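Local coordinates for PreproPTTH (Bombyx mori, PDB 5AOQ), which acts, in its mature cystine-knot form, as a neurohormone perceived by the receptor tyrosine kinase Torso and is linked to the developmental timing of metamorphosis, at residues N29-F34 / T62-R67; R33-R38 / H90-A95; P50-K55 / C96-D101. The protein carries 1 engineered substitution. All blocks are in the same frame, centred on the assembly; numbering follows the deposited sequence.

Contact 1: N29-F34 / T62-R67; sequences NSVPRF and TILKRR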
ATOM      1  N   ASN D  29       4.341   7.023  -8.086  1.00 95.85           N
ATOM      2  CA  ASN D  29       3.132   7.454  -7.395  1.00 97.22           C
ATOM      3  C   ASN D  29       2.384   6.297  -6.736  1.00 95.05           C
ATOM      4  O   ASN D  29       1.567   6.507  -5.842  1.00 96.21           O
ATOM      5  CB  ASN D  29       2.201   8.175  -8.371  1.00 98.37           C
ATOM      6  CG  ASN D  29       2.729   9.537  -8.782  1.00101.36           C
ATOM      7  OD1 ASN D  29       3.861   9.899  -8.460  1.00102.35           O
ATOM      8  ND2 ASN D  29       1.909  10.299  -9.495  1.00102.95           N
ATOM      9  N   SER D  30       2.669   5.076  -7.180  1.00 83.78           N
ATOM     10  CA  SER D  30       2.038   3.888  -6.616  1.00 81.64           C
ATOM     11  C   SER D  30       2.796   3.419  -5.381  1.00 81.55           C
ATOM     12  O   SER D  30       4.028   3.422  -5.366  1.00 81.61           O
ATOM     13  CB  SER D  30       1.979   2.764  -7.652  1.00 78.72           C
ATOM     14  OG  SER D  30       1.243   3.159  -8.797  1.00 78.94           O
ATOM     15  N   VAL D  31       2.061   3.023  -4.346  1.00 71.67           N
ATOM     16  CA  VAL D  31       2.686   2.523  -3.129  1.00 71.77           C
ATOM     17  C   VAL D  31       3.438   1.235  -3.457  1.00 68.96           C
ATOM     18  O   VAL D  31       4.629   1.127  -3.165  1.00 69.13           O
ATOM     19  CB  VAL D  31       1.647   2.297  -2.002  1.00 72.45           C
ATOM     20  CG1 VAL D  31       2.245   1.488  -0.851  1.00 72.11           C
ATOM     21  CG2 VAL D  31       1.118   3.629  -1.505  1.00 75.78           C
ATOM     22  N   PRO D  32       2.753   0.256  -4.073  1.00 66.53           N
ATOM     23  CA  PRO D  32       3.499  -0.854  -4.667  1.00 64.10           C
ATOM     24  C   PRO D  32       4.010  -0.458  -6.046  1.00 63.87           C
ATOM     25  O   PRO D  32       3.294  -0.627  -7.033  1.00 62.88           O
ATOM     26  CB  PRO D  32       2.459  -1.970  -4.749  1.00 62.00           C
ATOM     27  CG  PRO D  32       1.177  -1.248  -4.947  1.00 63.03           C
ATOM     28  CD  PRO D  32       1.297   0.034  -4.159  1.00 65.99           C
ATOM     29  N   ARG D  33       5.220   0.083  -6.114  1.00 81.85           N
ATOM     30  CA  ARG D  33       5.747   0.589  -7.374  1.00 82.09           C
ATOM     31  C   ARG D  33       5.968  -0.556  -8.354  1.00 79.66           C
ATOM     32  O   ARG D  33       5.200  -0.732  -9.299  1.00 78.83           O
ATOM     33  CB  ARG D  33       7.055   1.351  -7.147  1.00 83.85           C
ATOM     34  CG  ARG D  33       7.647   1.943  -8.416  1.00 84.43           C
ATOM     35  CD  ARG D  33       8.862   2.802  -8.120  1.00 86.46           C
ATOM     36  NE  ARG D  33       9.441   3.366  -9.336  1.00 87.16           N
ATOM     37  CZ  ARG D  33      10.434   4.250  -9.354  1.00 89.13           C
ATOM     38  NH1 ARG D  33      10.969   4.680  -8.219  1.00 90.62           N
ATOM     39  NH2 ARG D  33      10.894   4.706 -10.511  1.00 89.78           N
ATOM     40  N   PHE D  34       7.008  -1.345  -8.115  1.00 75.17           N
ATOM     41  CA  PHE D  34       7.349  -2.439  -9.010  1.00 73.16           C
ATOM     42  C   PHE D  34       6.408  -3.623  -8.822  1.00 71.16           C
ATOM     43  O   PHE D  34       6.305  -4.174  -7.725  1.00 70.76           O
ATOM     44  CB  PHE D  34       8.792  -2.880  -8.778  1.00 73.02           C
ATOM     45  CG  PHE D  34       9.796  -1.777  -8.930  1.00 75.02           C
ATOM     46  CD1 PHE D  34      10.266  -1.420 -10.183  1.00 75.37           C
ATOM     47  CD2 PHE D  34      10.264  -1.090  -7.822  1.00 76.72           C
ATOM     48  CE1 PHE D  34      11.190  -0.407 -10.328  1.00 77.31           C
ATOM     49  CE2 PHE D  34      11.188  -0.073  -7.962  1.00 78.67           C
ATOM     50  CZ  PHE D  34      11.651   0.270  -9.217  1.00 78.92           C
ATOM     51  N   THR D  62      -4.333  -4.936  -5.339  1.00 51.64           N
ATOM     52  CA  THR D  62      -4.770  -3.594  -4.965  1.00 55.52           C
ATOM     53  C   THR D  62      -3.613  -2.596  -4.989  1.00 58.83           C
ATOM     54  O   THR D  62      -2.546  -2.856  -4.432  1.00 57.64           O
ATOM     55  CB  THR D  62      -5.403  -3.592  -3.560  1.00 54.57           C
ATOM     56  OG1 THR D  62      -6.427  -4.591  -3.490  1.00 51.30           O
ATOM     57  CG2 THR D  62      -6.003  -2.234  -3.244  1.00 58.87           C
ATOM     58  N   ILE D  63      -3.839  -1.458  -5.644  1.00 68.82           N
ATOM     59  CA  ILE D  63      -2.863  -0.368  -5.686  1.00 72.55           C
ATOM     60  C   ILE D  63      -3.490   0.926  -5.167  1.00 76.66           C
ATOM     61  O   ILE D  63      -4.686   1.156  -5.351  1.00 77.77           O
ATOM     62  CB  ILE D  63      -2.313  -0.152  -7.117  1.00 74.68           C
ATOM     63  CG1 ILE D  63      -1.407  -1.315  -7.515  1.00 71.25           C
ATOM     64  CG2 ILE D  63      -1.538   1.161  -7.228  1.00 79.35           C
ATOM     65  CD1 ILE D  63      -2.111  -2.387  -8.293  1.00 68.56           C
ATOM     66  N   LEU D  64      -2.676   1.765  -4.531  1.00 73.45           N
ATOM     67  CA  LEU D  64      -3.144   3.028  -3.965  1.00 77.73           C
ATOM     68  C   LEU D  64      -2.739   4.216  -4.837  1.00 82.80           C
ATOM     69  O   LEU D  64      -1.612   4.276  -5.328  1.00 83.23           O
ATOM     70  CB  LEU D  64      -2.591   3.215  -2.550  1.00 77.39           C
ATOM     71  CG  LEU D  64      -2.964   2.155  -1.509  1.00 73.05           C
ATOM     72  CD1 LEU D  64      -2.337   2.482  -0.165  1.00 73.60           C
ATOM     73  CD2 LEU D  64      -4.469   2.028  -1.370  1.00 72.85           C
ATOM     74  N   LYS D  65      -3.666   5.156  -5.024  1.00104.03           N
ATOM     75  CA  LYS D  65      -3.416   6.352  -5.831  1.00109.46           C
ATOM     76  C   LYS D  65      -3.120   7.569  -4.949  1.00113.55           C
ATOM     77  O   LYS D  65      -3.375   7.545  -3.746  1.00112.59           O
ATOM     78  CB  LYS D  65      -4.612   6.638  -6.742  1.00111.92           C
ATOM     79  CG  LYS D  65      -4.986   5.480  -7.664  1.00109.36           C
ATOM     80  CD  LYS D  65      -3.940   5.234  -8.748  1.00109.56           C
ATOM     81  CE  LYS D  65      -3.998   6.291  -9.841  1.00114.53           C
ATOM     82  NZ  LYS D  65      -3.047   6.003 -10.952  1.00114.25           N
ATOM     83  N   ARG D  66      -2.602   8.634  -5.560  1.00102.99           N
ATOM     84  CA  ARG D  66      -2.076   9.784  -4.820  1.00106.99           C
ATOM     85  C   ARG D  66      -2.967  11.034  -4.895  1.00112.94           C
ATOM     86  O   ARG D  66      -4.112  10.970  -5.345  1.00113.66           O
ATOM     87  CB  ARG D  66      -0.665  10.109  -5.333  1.00108.26           C
ATOM     88  CG  ARG D  66       0.432   9.319  -4.645  1.00103.87           C
ATOM     89  CD  ARG D  66       1.804   9.704  -5.172  1.00105.49           C
ATOM     90  NE  ARG D  66       2.171  11.076  -4.826  1.00110.75           N
ATOM     91  CZ  ARG D  66       2.809  11.432  -3.714  1.00110.99           C
ATOM     92  NH1 ARG D  66       3.161  10.521  -2.814  1.00106.33           N
ATOM     93  NH2 ARG D  66       3.099  12.709  -3.498  1.00116.14           N
ATOM     94  N   ARG D  67      -2.419  12.159  -4.439  1.00133.25           N
ATOM     95  CA  ARG D  67      -3.141  13.424  -4.319  1.00139.39           C
ATOM     96  C   ARG D  67      -3.735  13.927  -5.634  1.00143.32           C
ATOM     97  O   ARG D  67      -4.826  14.499  -5.647  1.00146.81           O
ATOM     98  CB  ARG D  67      -2.205  14.502  -3.759  1.00143.38           C
ATOM     99  CG  ARG D  67      -1.483  14.119  -2.469  1.00140.17           C
ATOM    100  CD  ARG D  67      -0.383  15.116  -2.120  1.00143.85           C
ATOM    101  NE  ARG D  67       0.616  15.234  -3.180  1.00144.52           N
ATOM    102  CZ  ARG D  67       1.757  15.909  -3.066  1.00146.86           C
ATOM    103  NH1 ARG D  67       2.061  16.528  -1.934  1.00148.72           N
ATOM    104  NH2 ARG D  67       2.601  15.960  -4.088  1.00147.46           N
TER

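Contact 2: R33-R38 / H90-A95; sequences RFIETR and HPVSVA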
ATOM      1  N   ARG D  33       5.220   0.083  -6.114  1.00 81.85           N
ATOM      2  CA  ARG D  33       5.747   0.589  -7.374  1.00 82.09           C
ATOM      3  C   ARG D  33       5.968  -0.556  -8.354  1.00 79.66           C
ATOM      4  O   ARG D  33       5.200  -0.732  -9.299  1.00 78.83           O
ATOM      5  CB  ARG D  33       7.055   1.351  -7.147  1.00 83.85           C
ATOM      6  CG  ARG D  33       7.647   1.943  -8.416  1.00 84.43           C
ATOM      7  CD  ARG D  33       8.862   2.802  -8.120  1.00 86.46           C
ATOM      8  NE  ARG D  33       9.441   3.366  -9.336  1.00 87.16           N
ATOM      9  CZ  ARG D  33      10.434   4.250  -9.354  1.00 89.13           C
ATOM     10  NH1 ARG D  33      10.969   4.680  -8.219  1.00 90.62           N
ATOM     11  NH2 ARG D  33      10.894   4.706 -10.511  1.00 89.78           N
ATOM     12  N   PHE D  34       7.008  -1.345  -8.115  1.00 75.17           N
ATOM     13  CA  PHE D  34       7.349  -2.439  -9.010  1.00 73.16           C
ATOM     14  C   PHE D  34       6.408  -3.623  -8.822  1.00 71.16           C
ATOM     15  O   PHE D  34       6.305  -4.174  -7.725  1.00 70.76           O
ATOM     16  CB  PHE D  34       8.792  -2.880  -8.778  1.00 73.02           C
ATOM     17  CG  PHE D  34       9.796  -1.777  -8.930  1.00 75.02           C
ATOM     18  CD1 PHE D  34      10.266  -1.420 -10.183  1.00 75.37           C
ATOM     19  CD2 PHE D  34      10.264  -1.090  -7.822  1.00 76.72           C
ATOM     20  CE1 PHE D  34      11.190  -0.407 -10.328  1.00 77.31           C
ATOM     21  CE2 PHE D  34      11.188  -0.073  -7.962  1.00 78.67           C
ATOM     22  CZ  PHE D  34      11.651   0.270  -9.217  1.00 78.92           C
ATOM     23  N   ILE D  35       5.724  -4.005  -9.897  1.00 56.69           N
ATOM     24  CA  ILE D  35       4.810  -5.145  -9.875  1.00 54.83           C
ATOM     25  C   ILE D  35       5.362  -6.293 -10.713  1.00 53.24           C
ATOM     26  O   ILE D  35       5.894  -6.081 -11.802  1.00 53.55           O
ATOM     27  CB  ILE D  35       3.401  -4.748 -10.393  1.00 54.97           C
ATOM     28  CG1 ILE D  35       2.497  -4.319  -9.239  1.00 55.77           C
ATOM     29  CG2 ILE D  35       2.723  -5.901 -11.138  1.00 53.08           C
ATOM     30  CD1 ILE D  35       3.103  -3.288  -8.316  1.00 57.79           C
ATOM     31  N   GLU D  36       5.226  -7.507 -10.189  1.00 51.74           N
ATOM     32  CA  GLU D  36       5.672  -8.709 -10.884  1.00 50.34           C
ATOM     33  C   GLU D  36       4.584  -9.224 -11.822  1.00 49.32           C
ATOM     34  O   GLU D  36       3.464  -9.499 -11.391  1.00 48.71           O
ATOM     35  CB  GLU D  36       6.063  -9.791  -9.873  1.00 49.43           C
ATOM     36  CG  GLU D  36       6.546 -11.091 -10.498  1.00 48.18           C
ATOM     37  CD  GLU D  36       6.976 -12.110  -9.460  1.00 47.57           C
ATOM     38  OE1 GLU D  36       7.175 -11.725  -8.290  1.00 48.33           O
ATOM     39  OE2 GLU D  36       7.114 -13.299  -9.814  1.00 46.52           O
ATOM     40  N   THR D  37       4.920  -9.347 -13.104  1.00 49.32           N
ATOM     41  CA  THR D  37       3.976  -9.820 -14.115  1.00 48.64           C
ATOM     42  C   THR D  37       4.519 -11.051 -14.838  1.00 47.72           C
ATOM     43  O   THR D  37       5.588 -10.997 -15.442  1.00 48.34           O
ATOM     44  CB  THR D  37       3.671  -8.720 -15.153  1.00 49.99           C
ATOM     45  OG1 THR D  37       3.175  -7.554 -14.485  1.00 51.09           O
ATOM     46  CG2 THR D  37       2.639  -9.197 -16.169  1.00 49.48           C
ATOM     47  N   ARG D  38       3.769 -12.149 -14.780  1.00 46.41           N
ATOM     48  CA  ARG D  38       4.171 -13.403 -15.416  1.00 45.66           C
ATOM     49  C   ARG D  38       3.333 -13.677 -16.660  1.00 45.61           C
ATOM     50  O   ARG D  38       2.253 -14.261 -16.571  1.00 44.74           O
ATOM     51  CB  ARG D  38       4.039 -14.566 -14.430  1.00 44.41           C
ATOM     52  CG  ARG D  38       4.880 -14.408 -13.174  1.00 44.62           C
ATOM     53  CD  ARG D  38       4.529 -15.454 -12.132  1.00 43.60           C
ATOM     54  NE  ARG D  38       5.297 -15.282 -10.903  1.00 44.05           N
ATOM     55  CZ  ARG D  38       5.109 -15.991  -9.794  1.00 43.59           C
ATOM     56  NH1 ARG D  38       4.172 -16.931  -9.751  1.00 42.58           N
ATOM     57  NH2 ARG D  38       5.856 -15.760  -8.725  1.00 44.29           N
ATOM     58  N   HIS D  90      -6.308  -4.166  -9.653  1.00 77.61           N
ATOM     59  CA  HIS D  90      -5.419  -4.233 -10.804  1.00 78.94           C
ATOM     60  C   HIS D  90      -5.176  -5.686 -11.202  1.00 79.89           C
ATOM     61  O   HIS D  90      -4.380  -6.379 -10.568  1.00 80.75           O
ATOM     62  CB  HIS D  90      -4.094  -3.539 -10.489  1.00 79.90           C
ATOM     63  CG  HIS D  90      -3.246  -3.274 -11.694  1.00 81.36           C
ATOM     64  ND1 HIS D  90      -3.721  -2.619 -12.809  1.00 81.30           N
ATOM     65  CD2 HIS D  90      -1.951  -3.571 -11.955  1.00 83.15           C
ATOM     66  CE1 HIS D  90      -2.757  -2.527 -13.707  1.00 82.99           C
ATOM     67  NE2 HIS D  90      -1.671  -3.096 -13.214  1.00 84.14           N
ATOM     68  N   PRO D  91      -5.878  -6.160 -12.247  1.00 64.69           N
ATOM     69  CA  PRO D  91      -5.619  -7.522 -12.718  1.00 65.67           C
ATOM     70  C   PRO D  91      -4.277  -7.618 -13.428  1.00 67.59           C
ATOM     71  O   PRO D  91      -3.940  -6.733 -14.215  1.00 68.17           O
ATOM     72  CB  PRO D  91      -6.776  -7.786 -13.683  1.00 65.12           C
ATOM     73  CG  PRO D  91      -7.160  -6.443 -14.179  1.00 64.67           C
ATOM     74  CD  PRO D  91      -6.937  -5.500 -13.032  1.00 63.90           C
ATOM     75  N   VAL D  92      -3.520  -8.671 -13.139  1.00 68.76           N
ATOM     76  CA  VAL D  92      -2.228  -8.876 -13.781  1.00 70.89           C
ATOM     77  C   VAL D  92      -1.988 -10.361 -14.037  1.00 72.03           C
ATOM     78  O   VAL D  92      -2.450 -11.216 -13.280  1.00 71.38           O
ATOM     79  CB  VAL D  92      -1.080  -8.294 -12.918  1.00 71.72           C
ATOM     80  CG1 VAL D  92      -0.994  -9.011 -11.572  1.00 71.52           C
ATOM     81  CG2 VAL D  92       0.249  -8.367 -13.658  1.00 74.15           C
ATOM     82  N   SER D  93      -1.269 -10.660 -15.115  1.00 73.88           N
ATOM     83  CA  SER D  93      -0.887 -12.031 -15.416  1.00 75.30           C
ATOM     84  C   SER D  93       0.029 -12.559 -14.323  1.00 76.33           C
ATOM     85  O   SER D  93       0.999 -11.902 -13.951  1.00 77.36           O
ATOM     86  CB  SER D  93      -0.191 -12.119 -16.774  1.00 77.40           C
ATOM     87  OG  SER D  93       0.140 -13.461 -17.087  1.00 78.82           O
ATOM     88  N   VAL D  94      -0.288 -13.746 -13.814  1.00 61.42           N
ATOM     89  CA  VAL D  94       0.457 -14.322 -12.702  1.00 63.28           C
ATOM     90  C   VAL D  94       0.790 -15.793 -12.963  1.00 61.57           C
ATOM     91  O   VAL D  94       1.433 -16.453 -12.146  1.00 63.37           O
ATOM     92  CB  VAL D  94      -0.339 -14.177 -11.384  1.00 63.80           C
ATOM     93  CG1 VAL D  94      -1.450 -15.225 -11.286  1.00 60.37           C
ATOM     94  CG2 VAL D  94       0.595 -14.257 -10.192  1.00 67.33           C
ATOM     95  N   ALA D  95       0.349 -16.305 -14.108  1.00 58.61           N
ATOM     96  CA  ALA D  95       0.670 -17.666 -14.515  1.00 57.68           C
ATOM     97  C   ALA D  95       0.262 -17.865 -15.965  1.00 55.12           C
ATOM     98  O   ALA D  95      -0.537 -17.094 -16.498  1.00 53.34           O
ATOM     99  CB  ALA D  95      -0.030 -18.681 -13.618  1.00 56.49           C
TER

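Contact 3: P50-K55 / C96-D101; sequences PPYICK and CLCTRD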
ATOM      1  N   PRO D  50      -4.033 -27.549 -29.483  1.00 80.50           N
ATOM      2  CA  PRO D  50      -5.492 -27.400 -29.344  1.00 79.21           C
ATOM      3  C   PRO D  50      -6.263 -28.690 -29.045  1.00 78.77           C
ATOM      4  O   PRO D  50      -5.716 -29.780 -29.216  1.00 79.21           O
ATOM      5  CB  PRO D  50      -5.904 -26.826 -30.698  1.00 78.40           C
ATOM      6  CG  PRO D  50      -4.742 -26.024 -31.110  1.00 79.48           C
ATOM      7  CD  PRO D  50      -3.527 -26.753 -30.617  1.00 80.71           C
ATOM      8  N   PRO D  51      -7.539 -28.569 -28.624  1.00 80.23           N
ATOM      9  CA  PRO D  51      -8.361 -27.347 -28.570  1.00 79.80           C
ATOM     10  C   PRO D  51      -7.927 -26.305 -27.536  1.00 80.84           C
ATOM     11  O   PRO D  51      -8.423 -25.178 -27.564  1.00 80.72           O
ATOM     12  CB  PRO D  51      -9.759 -27.881 -28.210  1.00 79.44           C
ATOM     13  CG  PRO D  51      -9.706 -29.355 -28.433  1.00 79.35           C
ATOM     14  CD  PRO D  51      -8.296 -29.745 -28.165  1.00 80.25           C
ATOM     15  N   TYR D  52      -7.022 -26.679 -26.640  1.00103.17           N
ATOM     16  CA  TYR D  52      -6.549 -25.774 -25.600  1.00104.50           C
ATOM     17  C   TYR D  52      -5.489 -24.788 -26.087  1.00104.86           C
ATOM     18  O   TYR D  52      -4.661 -25.116 -26.937  1.00104.78           O
ATOM     19  CB  TYR D  52      -6.002 -26.583 -24.424  1.00106.18           C
ATOM     20  CG  TYR D  52      -6.964 -27.641 -23.928  1.00106.31           C
ATOM     21  CD1 TYR D  52      -6.976 -28.914 -24.485  1.00105.79           C
ATOM     22  CD2 TYR D  52      -7.867 -27.363 -22.909  1.00107.28           C
ATOM     23  CE1 TYR D  52      -7.856 -29.881 -24.038  1.00106.16           C
ATOM     24  CE2 TYR D  52      -8.751 -28.325 -22.456  1.00107.81           C
ATOM     25  CZ  TYR D  52      -8.742 -29.582 -23.025  1.00107.22           C
ATOM     26  OH  TYR D  52      -9.619 -30.544 -22.577  1.00107.99           O
ATOM     27  N   ILE D  53      -5.535 -23.575 -25.539  1.00 82.36           N
ATOM     28  CA  ILE D  53      -4.528 -22.552 -25.807  1.00 83.15           C
ATOM     29  C   ILE D  53      -4.025 -21.971 -24.497  1.00 84.96           C
ATOM     30  O   ILE D  53      -4.756 -21.901 -23.511  1.00 85.48           O
ATOM     31  CB  ILE D  53      -5.065 -21.399 -26.687  1.00 82.42           C
ATOM     32  CG1 ILE D  53      -3.922 -20.437 -27.031  1.00 83.58           C
ATOM     33  CG2 ILE D  53      -6.177 -20.638 -25.973  1.00 82.49           C
ATOM     34  CD1 ILE D  53      -4.164 -19.586 -28.258  1.00 83.21           C
ATOM     35  N   CYS D  54      -2.764 -21.567 -24.491  1.00 86.24           N
ATOM     36  CA  CYS D  54      -2.142 -21.016 -23.298  1.00 88.29           C
ATOM     37  C   CYS D  54      -2.796 -19.692 -22.917  1.00 88.53           C
ATOM     38  O   CYS D  54      -2.793 -18.742 -23.701  1.00 88.09           O
ATOM     39  CB  CYS D  54      -0.646 -20.813 -23.516  1.00 89.77           C
ATOM     40  SG  CYS D  54       0.271 -22.322 -23.863  1.00 90.20           S
ATOM     41  N   LYS D  55      -3.355 -19.636 -21.712  1.00 93.31           N
ATOM     42  CA  LYS D  55      -3.967 -18.417 -21.202  1.00 94.00           C
ATOM     43  C   LYS D  55      -2.980 -17.736 -20.280  1.00 96.43           C
ATOM     44  O   LYS D  55      -2.031 -18.362 -19.816  1.00 97.73           O
ATOM     45  CB  LYS D  55      -5.260 -18.718 -20.424  1.00 94.16           C
ATOM     46  CG  LYS D  55      -5.021 -19.185 -18.968  1.00 96.58           C
ATOM     47  CD  LYS D  55      -6.296 -19.288 -18.142  1.00 97.44           C
ATOM     48  CE  LYS D  55      -5.967 -19.783 -16.737  1.00100.35           C
ATOM     49  NZ  LYS D  55      -7.081 -19.645 -15.761  1.00102.16           N
ATOM     50  N   CYS D  96       0.825 -18.888 -16.602  1.00 65.19           N
ATOM     51  CA  CYS D  96       0.434 -19.261 -17.956  1.00 63.06           C
ATOM     52  C   CYS D  96      -0.109 -20.687 -17.944  1.00 61.26           C
ATOM     53  O   CYS D  96       0.614 -21.628 -17.612  1.00 63.73           O
ATOM     54  CB  CYS D  96       1.611 -19.135 -18.924  1.00 66.25           C
ATOM     55  SG  CYS D  96       1.123 -19.241 -20.662  1.00 64.38           S
ATOM     56  N   LEU D  97      -1.381 -20.837 -18.305  1.00 71.47           N
ATOM     57  CA  LEU D  97      -2.080 -22.112 -18.171  1.00 69.99           C
ATOM     58  C   LEU D  97      -2.779 -22.505 -19.474  1.00 67.26           C
ATOM     59  O   LEU D  97      -3.214 -21.644 -20.234  1.00 65.41           O
ATOM     60  CB  LEU D  97      -3.085 -22.027 -17.022  1.00 69.12           C
ATOM     61  CG  LEU D  97      -2.480 -21.582 -15.684  1.00 73.74           C
ATOM     62  CD1 LEU D  97      -3.556 -21.288 -14.645  1.00 75.27           C
ATOM     63  CD2 LEU D  97      -1.515 -22.631 -15.157  1.00 77.16           C
ATOM     64  N   CYS D  98      -2.887 -23.808 -19.719  1.00 70.77           N
ATOM     65  CA  CYS D  98      -3.390 -24.314 -20.994  1.00 68.94           C
ATOM     66  C   CYS D  98      -4.897 -24.588 -20.964  1.00 65.30           C
ATOM     67  O   CYS D  98      -5.336 -25.707 -21.235  1.00 65.15           O
ATOM     68  CB  CYS D  98      -2.635 -25.589 -21.383  1.00 72.18           C
ATOM     69  SG  CYS D  98      -2.908 -26.119 -23.117  1.00 71.33           S
ATOM     70  N   THR D  99      -5.680 -23.565 -20.632  1.00132.29           N
ATOM     71  CA  THR D  99      -7.138 -23.648 -20.704  1.00133.55           C
ATOM     72  C   THR D  99      -7.627 -23.136 -22.056  1.00134.00           C
ATOM     73  O   THR D  99      -7.253 -22.047 -22.485  1.00135.69           O
ATOM     74  CB  THR D  99      -7.817 -22.832 -19.581  1.00137.51           C
ATOM     75  OG1 THR D  99      -7.413 -23.335 -18.303  1.00144.65           O
ATOM     76  CG2 THR D  99      -9.341 -22.909 -19.695  1.00136.86           C
ATOM     77  N   ARG D 100      -8.479 -23.918 -22.714  1.00114.16           N
ATOM     78  CA  ARG D 100      -8.983 -23.567 -24.039  1.00114.14           C
ATOM     79  C   ARG D 100      -9.803 -22.282 -24.013  1.00118.86           C
ATOM     80  O   ARG D 100     -10.135 -21.765 -22.946  1.00121.04           O
ATOM     81  CB  ARG D 100      -9.834 -24.706 -24.603  1.00111.29           C
ATOM     82  CG  ARG D 100     -11.165 -24.874 -23.897  1.00112.06           C
ATOM     83  CD  ARG D 100     -11.910 -26.106 -24.373  1.00109.15           C
ATOM     84  NE  ARG D 100     -13.208 -26.219 -23.716  1.00108.69           N
ATOM     85  CZ  ARG D 100     -14.057 -27.226 -23.895  1.00112.76           C
ATOM     86  NH1 ARG D 100     -13.754 -28.225 -24.714  1.00117.59           N
ATOM     87  NH2 ARG D 100     -15.215 -27.233 -23.248  1.00112.27           N
ATOM     88  N   ASP D 101     -10.131 -21.773 -25.196  1.00 98.81           N
ATOM     89  CA  ASP D 101     -10.955 -20.576 -25.307  1.00 98.60           C
ATOM     90  C   ASP D 101     -12.419 -20.938 -25.074  1.00 98.13           C
ATOM     91  O   ASP D 101     -12.835 -22.068 -25.332  1.00 94.31           O
ATOM     92  CB  ASP D 101     -10.774 -19.915 -26.676  1.00 99.08           C
ATOM     93  CG  ASP D 101     -11.374 -20.729 -27.805  1.00 96.58           C
ATOM     94  OD1 ASP D 101     -11.313 -21.975 -27.743  1.00 97.73           O
ATOM     95  OD2 ASP D 101     -11.908 -20.121 -28.756  1.00 94.17           O
TER

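Contact 1: N29-F34 / T62-R67
No hydrogen bond joins 29-34 to 62-67; the loop rests on the end of the strand by apolar and van der Waals contact alone, the end-to-end directions of the touching parts 157° apart, so roughly antiparallel. Two apolar pairs carry the middle. The ring of Pro32 turns its CG to the side of Ile63, meeting CG1 at 3.6 Å, while the other branch of that isoleucine, CG2, lies under the hydroxymethyl of Ser30, 3.8 Å from OG. Val31 and Leu64 lie side by side and point the same way, so that Val31 CG2 rests 3.9 Å from Leu64 CB and equally near its CD1.

Arg66 meets Asn29 with the carbons of its chain, not with its guanidinium. It crosses Asn29 at about a right angle, its CD 3.6 Å from Asn29 CB and its CG 3.3 Å from Asn29 O. A bend at chi3 (67°) then turns the guanidinium aside, and Asn29 OD1 stays 4.2 Å from Arg66 NE, a proximity without a bond. An alanine in place of Arg66 would remove CG and CD and would probably cost Asn29 this apolar flank, loosening this end of the loop. The hydroxyl of Ser30 is engaged within the loop, bonded to Leu26 O.

Farther out, Val31 packs on Ile77 and Leu64 on Leu64 of the second hormone subunit. The loop between strands 20-24 and 35-39 thus lies over the end of strand 55-65, which pairs through Ile63 and Lys65 with Glu88 and Val86 of strand 86-97.

Contact 2: R33-R38 / H90-A95
Glu36 OE2 is the best-held polar atom, gripped by two nitrogens of Arg38 from the same strand: NE at 2.9 Å and NH2 at 3.0 Å from Glu36 OE2. The guanidinium comes side-on with the oxygen almost in its plane, whereas the carboxylate is met from above its own plane. With this grip, and a long, weak ion pair to Lys21 besides, the buried carboxylate is likely to stay ionised.

This lies near the centre of the cystine-knot growth-factor fold, where strand 35-38 crosses strand 90-95 at 57° and the two approach to 4.6 Å between axes. So steep a crossing allows backbone pairing at one end only. There Arg38 N gives a hydrogen bond to Ser93 O (2.9 Å, 160° at the hydrogen), reaching it from above the carbonyl plane. Ser93 answers with its side chain: OG, anti to its backbone N (chi1 -178°), donates to Arg38 O, so one residue is bonded through both its N and its O.

Toward the other end side-chain packing takes over: Val92 CG2 lies against Thr37, nearest OG1 and 3.6 Å from Thr37 CG2, the two side chains crossing obliquely, and the same valine methyl reaches Ile35 CG2 at 4.3 Å.

The second subunit closes the polar side: its Leu58 O accepts from Arg38 NH2, and its Tyr59 OH is hydrogen-bonded to Glu36 O. The salt bridge is therefore part of the dimer interface as well as of the chain's own core. Extended from CG to NE, Arg38 runs alongside the backbone of Val94, bringing its CD to 3.3 Å from Val94 O, with that oxygen near the edge of the guanidinium.

Contact 3: P50-K55 / C96-D101
Two backbone hydrogen bonds tie Lys55 to Leu97 as an antiparallel hydrogen-bonded pair: Lys55 N to Leu97 O, almost straight (174° at the hydrogen), and Leu97 N to Lys55 O at 3.0 Å. Both side chains leave on the same face and run together, Lys55 CE lying 3.5 Å from Leu97 CD1. Beside the pair, Cys96 CA makes a CA-H...O contact with Lys55 O, and Cys54 CA another with Leu97 O.

Beyond Leu97 the chain bends through an inverse gamma turn centred on Cys98. There Tyr52 CB sits 3.4 Å from Cys98 SG, and the ring turns its CD2 edge to Arg100 N at 3.5 Å. Arg100 CB lies against the carbonyl O of Pro51, a residue joined to Pro50 by a cis peptide bond.

Disulfides fix these positions from outside: Cys96 to Cys40, Cys98 to Cys48, and Cys54 to Cys17. The first two close the ring of the cystine knot and the third threads it, as in related growth factors; Cys54 CB lies 3.7 Å from Cys96 SG. Leu97 meets Leu97 of the second subunit, and the whole contact closes the knot end of the hairpin of strands 55-65 and 86-97.

In the fold
Contact 2 is the core of the three, every touching residue buried close to the chain's centre; contact 1 is partly buried, and contact 3 lies at the surface, its centre 32 Å from that of contact 1 and on the opposite side of the chain. All three reach the hairpin of strands 55-65 and 86-97, and all touch the second subunit. Contacts 1 and 2 share Arg33 and Phe34 and meet where Ile63 CD1 packs on His90 CB at 3.2 Å. Contacts 2 and 3 follow one another along strand 86-97. Chemistry changes on the way: apolar at the loop, mixed charge and hydrogen bonding in the middle, main-chain pairing and disulfides at the knot.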